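Local coordinates for protein cell death-related nuclease 4 (Caenorhabditis elegans, PDB 3CG7) that digests RNA and DNA from their 3' ends as a metal-dependent, homodimeric exonuclease and takes part in apoptotic DNA degradation, at residues A32-Y37 and E234-F239; I42-V47 and V97-F102; Y65-L70 and A92-V97; V214-T219 and V254-A259. All coordinates share one frame; numbering follows the deposited sequence.

Contact 1. Residues A32-Y37 and E234-F239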
loop_
_atom_site.group_PDB
_atom_site.type_symbol
_atom_site.label_atom_id
_atom_site.label_comp_id
_atom_site.label_asym_id
_atom_site.label_seq_id
_atom_site.Cartn_x
_atom_site.Cartn_y
_atom_site.Cartn_z
ATOM N N ALA A 32 -7.250 2.506 7.235
ATOM C CA ALA A 32 -8.060 3.047 8.351
ATOM C C ALA A 32 -7.285 3.828 9.423
ATOM O O ALA A 32 -7.624 4.971 9.737
ATOM C CB ALA A 32 -8.878 1.923 9.007
ATOM N N ALA A 33 -6.232 3.208 9.957
ATOM C CA ALA A 33 -5.511 3.724 11.127
ATOM C C ALA A 33 -4.437 4.772 10.806
ATOM O O ALA A 33 -3.760 5.283 11.714
ATOM C CB ALA A 33 -4.908 2.562 11.916
ATOM N N ASN A 34 -4.288 5.091 9.523
ATOM C CA ASN A 34 -3.316 6.080 9.082
ATOM C C ASN A 34 -3.914 7.106 8.134
ATOM O O ASN A 34 -4.366 6.785 7.029
ATOM C CB ASN A 34 -2.105 5.422 8.422
ATOM C CG ASN A 34 -1.073 6.436 7.970
ATOM O OD1 ASN A 34 -0.834 7.445 8.650
ATOM N ND2 ASN A 34 -0.461 6.186 6.820
ATOM N N GLN A 35 -3.870 8.354 8.564
ATOM C CA GLN A 35 -4.463 9.438 7.812
ATOM C C GLN A 35 -3.437 10.173 6.943
ATOM O O GLN A 35 -3.807 11.011 6.124
ATOM C CB GLN A 35 -5.159 10.387 8.780
ATOM C CG GLN A 35 -6.411 11.012 8.224
ATOM C CD GLN A 35 -7.582 10.065 8.145
ATOM O OE1 GLN A 35 -8.437 10.218 7.277
ATOM N NE2 GLN A 35 -7.638 9.088 9.051
ATOM N N ASP A 36 -2.153 9.860 7.125
ATOM C CA ASP A 36 -1.089 10.427 6.293
ATOM C C ASP A 36 -0.906 9.478 5.118
ATOM O O ASP A 36 0.077 8.729 5.031
ATOM C CB ASP A 36 0.211 10.607 7.093
ATOM C CG ASP A 36 1.295 11.376 6.321
ATOM O OD1 ASP A 36 1.072 11.752 5.149
ATOM O OD2 ASP A 36 2.390 11.599 6.895
ATOM N N TYR A 37 -1.888 9.514 4.223
ATOM C CA TYR A 37 -2.038 8.508 3.195
ATOM C C TYR A 37 -2.313 9.151 1.844
ATOM O O TYR A 37 -3.172 10.023 1.732
ATOM C CB TYR A 37 -3.160 7.544 3.573
ATOM C CG TYR A 37 -3.150 6.265 2.765
ATOM C CD1 TYR A 37 -2.467 5.128 3.225
ATOM C CD2 TYR A 37 -3.812 6.187 1.535
ATOM C CE1 TYR A 37 -2.446 3.962 2.490
ATOM C CE2 TYR A 37 -3.791 5.011 0.785
ATOM C CZ TYR A 37 -3.111 3.902 1.268
ATOM O OH TYR A 37 -3.100 2.736 0.522
ATOM N N GLU A 234 -0.153 14.012 16.996
ATOM C CA GLU A 234 -0.885 12.762 16.793
ATOM C C GLU A 234 -1.956 12.874 15.705
ATOM O O GLU A 234 -2.961 12.163 15.746
ATOM C CB GLU A 234 -1.541 12.306 18.107
ATOM C CG GLU A 234 -0.631 12.319 19.333
ATOM C CD GLU A 234 0.614 11.451 19.177
ATOM O OE1 GLU A 234 0.535 10.375 18.537
ATOM O OE2 GLU A 234 1.676 11.850 19.708
ATOM N N TRP A 235 -1.738 13.758 14.732
ATOM C CA TRP A 235 -2.764 14.067 13.734
ATOM C C TRP A 235 -3.105 12.897 12.819
ATOM O O TRP A 235 -4.212 12.832 12.288
ATOM C CB TRP A 235 -2.396 15.310 12.913
ATOM C CG TRP A 235 -1.206 15.184 11.990
ATOM C CD1 TRP A 235 0.089 15.513 12.271
ATOM C CD2 TRP A 235 -1.218 14.746 10.625
ATOM N NE1 TRP A 235 0.886 15.294 11.175
ATOM C CE2 TRP A 235 0.111 14.822 10.150
ATOM C CE3 TRP A 235 -2.219 14.286 9.759
ATOM C CZ2 TRP A 235 0.464 14.453 8.847
ATOM C CZ3 TRP A 235 -1.866 13.924 8.464
ATOM C CH2 TRP A 235 -0.538 14.010 8.021
ATOM N N ARG A 236 -2.159 11.973 12.667
ATOM C CA ARG A 236 -2.283 10.864 11.726
ATOM C C ARG A 236 -3.338 9.830 12.103
ATOM O O ARG A 236 -3.718 9.003 11.274
ATOM C CB ARG A 236 -0.919 10.206 11.492
ATOM C CG ARG A 236 0.064 11.118 10.768
ATOM C CD ARG A 236 1.430 10.493 10.623
ATOM N NE ARG A 236 2.349 11.353 9.876
ATOM C CZ ARG A 236 3.076 12.336 10.409
ATOM N NH1 ARG A 236 2.993 12.604 11.703
ATOM N NH2 ARG A 236 3.882 13.061 9.641
ATOM N N SER A 237 -3.818 9.869 13.342
ATOM C CA SER A 237 -4.895 8.959 13.744
ATOM C C SER A 237 -6.242 9.660 13.972
ATOM O O SER A 237 -7.156 9.087 14.573
ATOM C CB SER A 237 -4.487 8.117 14.955
ATOM O OG SER A 237 -4.014 8.928 15.998
ATOM N N SER A 238 -6.363 10.883 13.459
ATOM C CA SER A 238 -7.571 11.690 13.629
ATOM C C SER A 238 -8.026 12.295 12.303
ATOM O O SER A 238 -7.256 12.986 11.631
ATOM C CB SER A 238 -7.328 12.793 14.664
ATOM O OG SER A 238 -8.408 13.708 14.700
ATOM N N PHE A 239 -9.280 12.027 11.938
ATOM C CA PHE A 239 -9.852 12.517 10.685
ATOM C C PHE A 239 -9.946 14.045 10.633
ATOM O O PHE A 239 -9.593 14.652 9.619
ATOM C CB PHE A 239 -11.220 11.883 10.416
ATOM C CG PHE A 239 -11.821 12.285 9.093
ATOM C CD1 PHE A 239 -12.881 13.199 9.042
ATOM C CD2 PHE A 239 -11.317 11.763 7.894
ATOM C CE1 PHE A 239 -13.434 13.585 7.816
ATOM C CE2 PHE A 239 -11.859 12.144 6.660
ATOM C CZ PHE A 239 -12.923 13.056 6.620
#

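Contact 2. Residues I42-V47 and V97-F102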
loop_
_atom_site.group_PDB
_atom_site.type_symbol
_atom_site.label_atom_id
_atom_site.label_comp_id
_atom_site.label_asym_id
_atom_site.label_seq_id
_atom_site.Cartn_x
_atom_site.Cartn_y
_atom_site.Cartn_z
ATOM N N ILE A 42 -10.027 4.591 -6.760
ATOM C CA ILE A 42 -10.157 3.209 -7.228
ATOM C C ILE A 42 -11.531 2.903 -7.822
ATOM O O ILE A 42 -11.715 1.858 -8.450
ATOM C CB ILE A 42 -9.783 2.177 -6.145
ATOM C CG1 ILE A 42 -10.627 2.379 -4.881
ATOM C CG2 ILE A 42 -8.270 2.239 -5.877
ATOM C CD1 ILE A 42 -10.409 1.327 -3.817
ATOM N N GLN A 43 -12.483 3.812 -7.601
ATOM C CA GLN A 43 -13.774 3.781 -8.271
ATOM C C GLN A 43 -14.350 5.186 -8.494
ATOM O O GLN A 43 -14.383 6.024 -7.580
ATOM C CB GLN A 43 -14.776 2.901 -7.527
ATOM C CG GLN A 43 -15.931 2.487 -8.415
ATOM C CD GLN A 43 -16.927 1.546 -7.750
ATOM O OE1 GLN A 43 -16.827 1.228 -6.560
ATOM N NE2 GLN A 43 -17.914 1.108 -8.527
ATOM N N PHE A 44 -14.809 5.404 -9.722
ATOM C CA PHE A 44 -15.300 6.671 -10.210
ATOM C C PHE A 44 -16.725 6.415 -10.738
ATOM O O PHE A 44 -16.894 5.722 -11.736
ATOM C CB PHE A 44 -14.362 7.114 -11.339
ATOM C CG PHE A 44 -14.580 8.522 -11.845
ATOM C CD1 PHE A 44 -13.670 9.081 -12.729
ATOM C CD2 PHE A 44 -15.676 9.286 -11.456
ATOM C CE1 PHE A 44 -13.843 10.377 -13.223
ATOM C CE2 PHE A 44 -15.850 10.583 -11.944
ATOM C CZ PHE A 44 -14.932 11.126 -12.832
ATOM N N ALA A 45 -17.742 6.950 -10.058
ATOM C CA ALA A 45 -19.150 6.701 -10.429
ATOM C C ALA A 45 -19.988 7.970 -10.496
ATOM O O ALA A 45 -19.814 8.892 -9.684
ATOM C CB ALA A 45 -19.793 5.713 -9.481
ATOM N N ILE A 46 -20.896 8.010 -11.471
ATOM C CA ILE A 46 -21.747 9.177 -11.726
ATOM C C ILE A 46 -23.123 8.760 -12.235
ATOM O O ILE A 46 -23.231 7.919 -13.131
ATOM C CB ILE A 46 -21.122 10.134 -12.770
ATOM C CG1 ILE A 46 -19.700 10.550 -12.368
ATOM C CG2 ILE A 46 -22.019 11.362 -12.988
ATOM C CD1 ILE A 46 -18.985 11.369 -13.412
ATOM N N VAL A 47 -24.173 9.345 -11.663
ATOM C CA VAL A 47 -25.519 9.188 -12.196
ATOM C C VAL A 47 -26.114 10.572 -12.483
ATOM O O VAL A 47 -25.870 11.525 -11.743
ATOM C CB VAL A 47 -26.415 8.322 -11.272
ATOM C CG1 VAL A 47 -26.615 8.978 -9.934
ATOM C CG2 VAL A 47 -27.771 8.041 -11.928
ATOM N N VAL A 97 -6.296 7.603 -17.823
ATOM C CA VAL A 97 -7.081 6.963 -18.881
ATOM C C VAL A 97 -8.573 7.037 -18.549
ATOM O O VAL A 97 -9.380 7.485 -19.373
ATOM C CB VAL A 97 -6.628 5.482 -19.154
ATOM C CG1 VAL A 97 -7.510 4.813 -20.203
ATOM C CG2 VAL A 97 -5.174 5.440 -19.611
ATOM N N VAL A 98 -8.920 6.618 -17.332
ATOM C CA VAL A 98 -10.298 6.661 -16.850
ATOM C C VAL A 98 -10.865 8.085 -16.854
ATOM O O VAL A 98 -12.037 8.282 -17.189
ATOM C CB VAL A 98 -10.440 6.021 -15.450
ATOM C CG1 VAL A 98 -11.871 6.135 -14.944
ATOM C CG2 VAL A 98 -10.010 4.553 -15.490
ATOM N N TYR A 99 -10.029 9.068 -16.513
ATOM C CA TYR A 99 -10.464 10.462 -16.489
ATOM C C TYR A 99 -10.732 10.984 -17.892
ATOM O O TYR A 99 -11.642 11.786 -18.106
ATOM C CB TYR A 99 -9.461 11.373 -15.775
ATOM C CG TYR A 99 -9.911 12.818 -15.760
ATOM C CD1 TYR A 99 -10.978 13.231 -14.950
ATOM C CD2 TYR A 99 -9.301 13.766 -16.575
ATOM C CE1 TYR A 99 -11.415 14.551 -14.950
ATOM C CE2 TYR A 99 -9.729 15.094 -16.574
ATOM C CZ TYR A 99 -10.786 15.476 -15.761
ATOM O OH TYR A 99 -11.206 16.789 -15.754
ATOM N N GLU A 100 -9.923 10.518 -18.838
ATOM C CA GLU A 100 -10.082 10.848 -20.243
ATOM C C GLU A 100 -11.392 10.250 -20.775
ATOM O O GLU A 100 -12.111 10.890 -21.538
ATOM C CB GLU A 100 -8.840 10.376 -21.017
ATOM C CG GLU A 100 -8.987 10.200 -22.523
ATOM C CD GLU A 100 -9.305 11.487 -23.260
ATOM O OE1 GLU A 100 -9.127 12.589 -22.681
ATOM O OE2 GLU A 100 -9.740 11.390 -24.433
ATOM N N GLN A 101 -11.714 9.039 -20.336
ATOM C CA GLN A 101 -12.991 8.406 -20.675
ATOM C C GLN A 101 -14.184 9.182 -20.114
ATOM O O GLN A 101 -15.246 9.239 -20.732
ATOM C CB GLN A 101 -13.026 6.970 -20.165
ATOM C CG GLN A 101 -12.095 6.035 -20.905
ATOM C CD GLN A 101 -12.053 4.657 -20.278
ATOM O OE1 GLN A 101 -11.822 4.509 -19.071
ATOM N NE2 GLN A 101 -12.278 3.635 -21.096
ATOM N N PHE A 102 -13.997 9.775 -18.939
ATOM C CA PHE A 102 -15.018 10.601 -18.327
ATOM C C PHE A 102 -15.258 11.867 -19.143
ATOM O O PHE A 102 -16.410 12.248 -19.372
ATOM C CB PHE A 102 -14.633 10.934 -16.880
ATOM C CG PHE A 102 -15.278 12.185 -16.348
ATOM C CD1 PHE A 102 -16.618 12.195 -15.989
ATOM C CD2 PHE A 102 -14.538 13.347 -16.202
ATOM C CE1 PHE A 102 -17.209 13.351 -15.497
ATOM C CE2 PHE A 102 -15.116 14.503 -15.709
ATOM C CZ PHE A 102 -16.454 14.506 -15.353
#

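Contact 3. Residues Y65-L70 and A92-V97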
loop_
_atom_site.group_PDB
_atom_site.type_symbol
_atom_site.label_atom_id
_atom_site.label_comp_id
_atom_site.label_asym_id
_atom_site.label_seq_id
_atom_site.Cartn_x
_atom_site.Cartn_y
_atom_site.Cartn_z
ATOM N N TYR A 65 -13.835 1.290 -12.417
ATOM C CA TYR A 65 -12.752 1.000 -11.499
ATOM C C TYR A 65 -11.499 1.695 -12.007
ATOM O O TYR A 65 -11.363 1.945 -13.213
ATOM C CB TYR A 65 -12.518 -0.501 -11.427
ATOM C CG TYR A 65 -13.620 -1.259 -10.730
ATOM C CD1 TYR A 65 -13.891 -1.045 -9.371
ATOM C CD2 TYR A 65 -14.389 -2.199 -11.419
ATOM C CE1 TYR A 65 -14.899 -1.746 -8.717
ATOM C CE2 TYR A 65 -15.399 -2.908 -10.776
ATOM C CZ TYR A 65 -15.648 -2.672 -9.428
ATOM O OH TYR A 65 -16.638 -3.372 -8.788
ATOM N N VAL A 66 -10.601 2.028 -11.081
ATOM C CA VAL A 66 -9.346 2.694 -11.423
ATOM C C VAL A 66 -8.172 1.978 -10.742
ATOM O O VAL A 66 -8.265 1.581 -9.570
ATOM C CB VAL A 66 -9.360 4.210 -11.037
ATOM C CG1 VAL A 66 -8.074 4.908 -11.492
ATOM C CG2 VAL A 66 -10.576 4.925 -11.606
ATOM N N LYS A 67 -7.082 1.797 -11.493
ATOM C CA LYS A 67 -5.870 1.147 -10.985
ATOM C C LYS A 67 -4.934 2.197 -10.417
ATOM O O LYS A 67 -4.478 3.072 -11.146
ATOM C CB LYS A 67 -5.153 0.375 -12.100
ATOM C CG LYS A 67 -4.087 -0.614 -11.606
ATOM C CD LYS A 67 -2.884 -0.709 -12.552
ATOM C CE LYS A 67 -3.030 -1.784 -13.611
ATOM N NZ LYS A 67 -3.152 -3.132 -12.979
ATOM N N PRO A 68 -4.652 2.125 -9.109
ATOM C CA PRO A 68 -3.692 3.041 -8.490
ATOM C C PRO A 68 -2.252 2.716 -8.885
ATOM O O PRO A 68 -1.967 1.599 -9.330
ATOM C CB PRO A 68 -3.901 2.816 -6.995
ATOM C CG PRO A 68 -4.512 1.467 -6.880
ATOM C CD PRO A 68 -5.236 1.179 -8.142
ATOM N N VAL A 69 -1.359 3.695 -8.748
ATOM C CA VAL A 69 0.048 3.486 -9.078
ATOM C C VAL A 69 0.956 3.486 -7.841
ATOM O O VAL A 69 1.949 2.765 -7.812
ATOM C CB VAL A 69 0.575 4.455 -10.219
ATOM C CG1 VAL A 69 -0.345 4.417 -11.428
ATOM C CG2 VAL A 69 0.735 5.889 -9.736
ATOM N N LEU A 70 0.605 4.259 -6.816
ATOM C CA LEU A 70 1.436 4.362 -5.612
ATOM C C LEU A 70 1.231 3.203 -4.632
ATOM O O LEU A 70 2.185 2.709 -4.018
ATOM C CB LEU A 70 1.191 5.690 -4.888
ATOM C CG LEU A 70 1.234 7.027 -5.642
ATOM C CD1 LEU A 70 0.845 8.140 -4.670
ATOM C CD2 LEU A 70 2.603 7.324 -6.283
ATOM N N ALA A 92 -7.996 -2.895 -14.100
ATOM C CA ALA A 92 -8.488 -1.556 -14.439
ATOM C C ALA A 92 -7.435 -0.671 -15.102
ATOM O O ALA A 92 -6.241 -0.951 -15.034
ATOM C CB ALA A 92 -9.062 -0.868 -13.188
ATOM N N ASP A 93 -7.897 0.400 -15.741
ATOM C CA ASP A 93 -7.024 1.439 -16.272
ATOM C C ASP A 93 -6.618 2.431 -15.175
ATOM O O ASP A 93 -7.267 2.505 -14.121
ATOM C CB ASP A 93 -7.725 2.168 -17.413
ATOM C CG ASP A 93 -7.881 1.300 -18.643
ATOM O OD1 ASP A 93 -6.873 1.082 -19.348
ATOM O OD2 ASP A 93 -9.005 0.827 -18.908
ATOM N N THR A 94 -5.539 3.173 -15.416
ATOM C CA THR A 94 -5.048 4.167 -14.456
ATOM C C THR A 94 -5.866 5.452 -14.583
ATOM O O THR A 94 -6.572 5.636 -15.576
ATOM C CB THR A 94 -3.548 4.491 -14.668
ATOM O OG1 THR A 94 -3.340 4.952 -16.006
ATOM C CG2 THR A 94 -2.682 3.268 -14.403
ATOM N N PHE A 95 -5.758 6.340 -13.596
ATOM C CA PHE A 95 -6.642 7.505 -13.531
ATOM C C PHE A 95 -6.635 8.367 -14.780
ATOM O O PHE A 95 -7.698 8.782 -15.226
ATOM C CB PHE A 95 -6.404 8.371 -12.287
ATOM C CG PHE A 95 -7.415 9.480 -12.132
ATOM C CD1 PHE A 95 -8.668 9.226 -11.572
ATOM C CD2 PHE A 95 -7.127 10.772 -12.567
ATOM C CE1 PHE A 95 -9.615 10.251 -11.435
ATOM C CE2 PHE A 95 -8.064 11.798 -12.437
ATOM C CZ PHE A 95 -9.312 11.534 -11.869
ATOM N N ASP A 96 -5.456 8.642 -15.336
ATOM C CA ASP A 96 -5.363 9.469 -16.545
ATOM C C ASP A 96 -6.210 8.928 -17.705
ATOM O O ASP A 96 -6.794 9.709 -18.458
ATOM C CB ASP A 96 -3.904 9.716 -16.969
ATOM C CG ASP A 96 -3.139 8.432 -17.325
ATOM O OD1 ASP A 96 -2.357 8.481 -18.296
ATOM O OD2 ASP A 96 -3.285 7.386 -16.647
ATOM N N VAL A 97 -6.296 7.603 -17.823
ATOM C CA VAL A 97 -7.081 6.963 -18.881
ATOM C C VAL A 97 -8.573 7.037 -18.549
ATOM O O VAL A 97 -9.380 7.485 -19.373
ATOM C CB VAL A 97 -6.628 5.482 -19.154
ATOM C CG1 VAL A 97 -7.510 4.813 -20.203
ATOM C CG2 VAL A 97 -5.174 5.440 -19.611
HETATM O O HOH W 1 -10.928 0.805 -15.483
HETATM O O HOH W 2 -4.346 5.853 -11.063
#

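Contact 4. Residues V214-T219 and V254-A259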
loop_
_atom_site.group_PDB
_atom_site.type_symbol
_atom_site.label_atom_id
_atom_site.label_comp_id
_atom_site.label_asym_id
_atom_site.label_seq_id
_atom_site.Cartn_x
_atom_site.Cartn_y
_atom_site.Cartn_z
ATOM N N VAL A 214 -25.305 25.412 -6.169
ATOM C CA VAL A 214 -23.916 25.462 -5.773
ATOM C C VAL A 214 -23.789 26.189 -4.426
ATOM O O VAL A 214 -24.241 27.327 -4.271
ATOM C CB VAL A 214 -23.048 26.130 -6.867
ATOM C CG1 VAL A 214 -21.680 26.546 -6.315
ATOM C CG2 VAL A 214 -22.884 25.192 -8.057
ATOM N N ASN A 215 -23.198 25.504 -3.450
ATOM C CA ASN A 215 -22.949 26.094 -2.137
ATOM C C ASN A 215 -21.457 26.141 -1.772
ATOM O O ASN A 215 -21.069 26.799 -0.804
ATOM C CB ASN A 215 -23.772 25.383 -1.048
ATOM C CG ASN A 215 -23.578 23.875 -1.050
ATOM O OD1 ASN A 215 -22.793 23.341 -1.830
ATOM N ND2 ASN A 215 -24.296 23.183 -0.174
ATOM N N GLU A 216 -20.628 25.447 -2.550
ATOM C CA GLU A 216 -19.193 25.416 -2.271
ATOM C C GLU A 216 -18.321 25.728 -3.487
ATOM O O GLU A 216 -18.564 25.246 -4.596
ATOM C CB GLU A 216 -18.790 24.109 -1.569
ATOM C CG GLU A 216 -19.123 24.127 -0.062
ATOM C CD GLU A 216 -18.825 22.822 0.673
ATOM O OE1 GLU A 216 -18.080 21.964 0.143
ATOM O OE2 GLU A 216 -19.345 22.650 1.799
ATOM N N LEU A 217 -17.327 26.578 -3.268
ATOM C CA LEU A 217 -16.421 27.003 -4.318
ATOM C C LEU A 217 -14.984 26.780 -3.879
ATOM O O LEU A 217 -14.633 26.990 -2.713
ATOM C CB LEU A 217 -16.637 28.484 -4.650
ATOM C CG LEU A 217 -18.047 28.938 -5.061
ATOM C CD1 LEU A 217 -18.363 30.297 -4.459
ATOM C CD2 LEU A 217 -18.241 28.953 -6.572
ATOM N N LEU A 218 -14.153 26.354 -4.823
ATOM C CA LEU A 218 -12.745 26.134 -4.541
ATOM C C LEU A 218 -11.935 27.327 -4.981
ATOM O O LEU A 218 -11.958 27.717 -6.151
ATOM C CB LEU A 218 -12.236 24.843 -5.184
ATOM C CG LEU A 218 -12.919 23.565 -4.694
ATOM C CD1 LEU A 218 -12.386 22.373 -5.441
ATOM C CD2 LEU A 218 -12.743 23.397 -3.198
ATOM N N THR A 219 -11.223 27.907 -4.024
ATOM C CA THR A 219 -10.511 29.150 -4.244
ATOM C C THR A 219 -9.028 28.983 -3.909
ATOM O O THR A 219 -8.652 28.094 -3.144
ATOM C CB THR A 219 -11.172 30.290 -3.434
ATOM O OG1 THR A 219 -10.805 31.551 -3.992
ATOM C CG2 THR A 219 -10.774 30.246 -1.967
ATOM N N VAL A 254 -11.842 25.398 0.229
ATOM C CA VAL A 254 -13.303 25.471 0.140
ATOM C C VAL A 254 -13.823 26.792 0.676
ATOM O O VAL A 254 -13.507 27.191 1.796
ATOM C CB VAL A 254 -14.006 24.328 0.928
ATOM C CG1 VAL A 254 -15.526 24.547 0.988
ATOM C CG2 VAL A 254 -13.712 22.990 0.307
ATOM N N THR A 255 -14.642 27.456 -0.130
ATOM C CA THR A 255 -15.346 28.645 0.322
ATOM C C THR A 255 -16.864 28.515 0.097
ATOM O O THR A 255 -17.318 28.111 -0.978
ATOM C CB THR A 255 -14.727 29.936 -0.282
ATOM O OG1 THR A 255 -15.111 31.059 0.513
ATOM C CG2 THR A 255 -15.141 30.149 -1.734
ATOM N N THR A 256 -17.627 28.818 1.143
ATOM C CA THR A 256 -19.086 28.704 1.139
ATOM C C THR A 256 -19.751 29.933 0.529
ATOM O O THR A 256 -19.263 31.053 0.672
ATOM C CB THR A 256 -19.613 28.476 2.581
ATOM O OG1 THR A 256 -19.164 27.199 3.048
ATOM C CG2 THR A 256 -21.142 28.523 2.644
ATOM N N ILE A 257 -20.864 29.707 -0.156
ATOM C CA ILE A 257 -21.686 30.787 -0.698
ATOM C C ILE A 257 -23.178 30.550 -0.392
ATOM O O ILE A 257 -23.677 29.426 -0.524
ATOM C CB ILE A 257 -21.420 31.009 -2.225
ATOM C CG1 ILE A 257 -22.060 32.318 -2.703
ATOM C CG2 ILE A 257 -21.895 29.819 -3.058
ATOM C CD1 ILE A 257 -21.460 32.898 -3.977
ATOM N N ARG A 258 -23.862 31.608 0.050
ATOM C CA ARG A 258 -25.316 31.580 0.288
ATOM C C ARG A 258 -26.080 31.354 -1.004
ATOM O O ARG A 258 -25.657 31.802 -2.063
ATOM C CB ARG A 258 -25.798 32.894 0.908
ATOM C CG ARG A 258 -25.746 32.961 2.423
ATOM C CD ARG A 258 -26.488 34.192 2.953
ATOM N NE ARG A 258 -25.990 35.443 2.378
ATOM C CZ ARG A 258 -24.939 36.128 2.830
ATOM N NH1 ARG A 258 -24.245 35.697 3.876
ATOM N NH2 ARG A 258 -24.576 37.252 2.227
ATOM N N ALA A 259 -27.218 30.677 -0.900
ATOM C CA ALA A 259 -28.048 30.329 -2.058
ATOM C C ALA A 259 -28.348 31.524 -2.973
ATOM O O ALA A 259 -28.167 31.436 -4.187
ATOM C CB ALA A 259 -29.345 29.656 -1.602
#

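Contact 1. Residues A32-Y37 and E234-F239
D36 and R236 carry the tight half of this contact, their side chains running alongside. R236 NE gives its hydrogen to D36 OD2 at 3.0 Å, in the guanidinium plane but on the anti side of the carboxylate; R236 NH2 adds a weak second bond. With CG anti to the carbonyl carbon (chi1 -67°), R236 lays its CG 3.7 Å above the centre of the W235 ring. W235 CH2 touches D36 CB at 3.6 Å. The peptides join once, Q35 N to R236 O at 2.8 Å. Segment 32-37 lies in the loop after strand 20-28, which carries metal ligands D25 and E27, and makes an Asx turn, D36 N to N34 OD1; 234-239 has a short 3-10 piece and runs into helix 239-249. D36 OD1 and OD2 also accept from the backbone N of F301 and H300, and R236 NH1 makes a second salt bridge, to D297. Cutting R236 back to an alanine would probably cost D36 and D297 their shared cation, leaving D36 to backbone donors, and strip the chain from the W235 ring. Toward solvent the contact thins: Q35 OE1 meets the F239 ring edge, CD2 at 3.3 Å, and A33 brushes the S237 backbone.

Contact 2. Residues I42-V47 and V97-F102
V98 opens the contact from the helix side, its CG1 meeting F44 CD1 at 4.1 Å as the two side chains pass in opposite senses. A chi1 of 177° puts CG1, anti to the backbone N, against the phenylalanine. One residue on, Y99 reaches the same phenylalanine edge to edge and only lightly: its CD1 and F44 CE1 are 4.4 Å apart, each near the plane of the other ring. Then, a helical turn beyond V98, F102 makes the main contact. F44 CZ stands 3.6 Å above one face of the F102 ring, offset toward the rim, with the two planes inclined at 42° and the centroids 5.1 Å apart. F102 CB also lies 3.8 Å from F44 CE1. Further along that ring, I46 crosses at about a right angle and sets its CD1 3.4 Å from F102 CE1. No hydrogen bond spans the contact; all five touching side chains are buried, and their fit is apolar. Strand 42-47 and helix 97-102 run almost parallel, 6° apart, with axes 10.5 Å from each other, the helix lying along one face of the RNase H-like sheet. On that sheet F44 also meets F26 of strand 20-28, which carries the metal ligands D25 and E27, and F62 of strand 55-67; helix 191-207 touches A45 and V47.

Contact 3. Residues Y65-L70 and A92-V97
Y65 touches A92 through its CB, 3.9 Å from the alanine CB, and its carbonyl O is tied to D93 N by a bridging water. V66 follows with CG1, the branch anti to its backbone N (chi1 -176°), pushed against the start of the helix: it lies 3.4 Å from F95 N, 3.9 Å from F95 CB and near the plane of the F95 ring, at its edge. At K67 comes the one direct hydrogen bond, K67 N to D93 O, 2.7 Å long and nearly straight at 172°, although the donor sits above the carbonyl plane. K67 CB rests on A92 O, and the bent chain carries NZ to the backbone O of D90. A second water joins K67 O to F95 N. The V69 and T94 side chains meet roughly perpendicular, CG1 to CG2 at 4.0 Å. T94 is at the N-cap position, but its OG1 goes to the D96 carboxylate and caps no backbone N. With a glycine in its place, V69 CG1 would probably lose its methyl neighbour and D96 OD2 the hydroxyl it accepts from. The short 93-94 piece, loosely paired with the end of strand 55-67, is the outermost strand of the sheet and leads straight into helix 95-109. Strand 41-50 flanks strand 55-67 on its other side, V41 meeting V66 and F95; Q133 of helix 124-136 touches F95.

Contact 4. Residues V214-T219 and V254-A259
An antiparallel strand pair at one margin of the central mixed sheet, 216-219 with 254-256, makes this contact next to the zinc site. L217 and T255 form the hydrogen-bonded pair, L217 N to T255 O at 2.8 Å and T255 N to L217 O at 2.6 Å; E216 with T256 and L218 with V254 are the non-hydrogen-bonded pairs flanking it. A third bond, I257 N to N215 O at 3.0 Å, carries the pairing past the strand ends, its donor well above the carbonyl plane. V254 spreads its two methyls over the face it shares with E216 and L218: CG1 packs 3.7 Å from E216 CD, while CG2 meets L218 CD2 at the same distance. On the opposite face L217 CB lies 3.7 Å from T255 CG2, and L217 CD1 meets I257 CG2 at 3.8 Å. I257 CG2, which its torsion places between the backbone N and the carbonyl carbon, also rests on V214 O. N215 and E216 form a classic beta bulge facing Y148 of the next strand, and T219 touches zinc ligand C270, with zinc ligand C220 next in sequence. E216 OE1 accepts from N150 ND2 and weakly from Y148 OH, on neighbouring strand 147-150, while V254 supplies only hydrocarbon; backbone bonds thus set the register, and methyl groups pack on both faces.

How the contacts relate
Contacts 2 and 4 are buried, contacts 1 and 3 only partly so, and the last two also reach the second subunit. Contacts 2 and 3 hold the same elements: they share V97 and helix 95-109, sit on the neighbouring strands 41-50 and 55-67, and touch through a probable hydrogen bond from V66 N to I42 O. Contact 4 belongs to the same sheet but lies across the chain's centre, about 24 Å from contact 2 between centres. Chemistry follows place: side chains alone in contact 2, regular backbone pairing in contact 4, water-assisted pairing in contact 3, and a salt bridge between loops in contact 1, which touches none of the others.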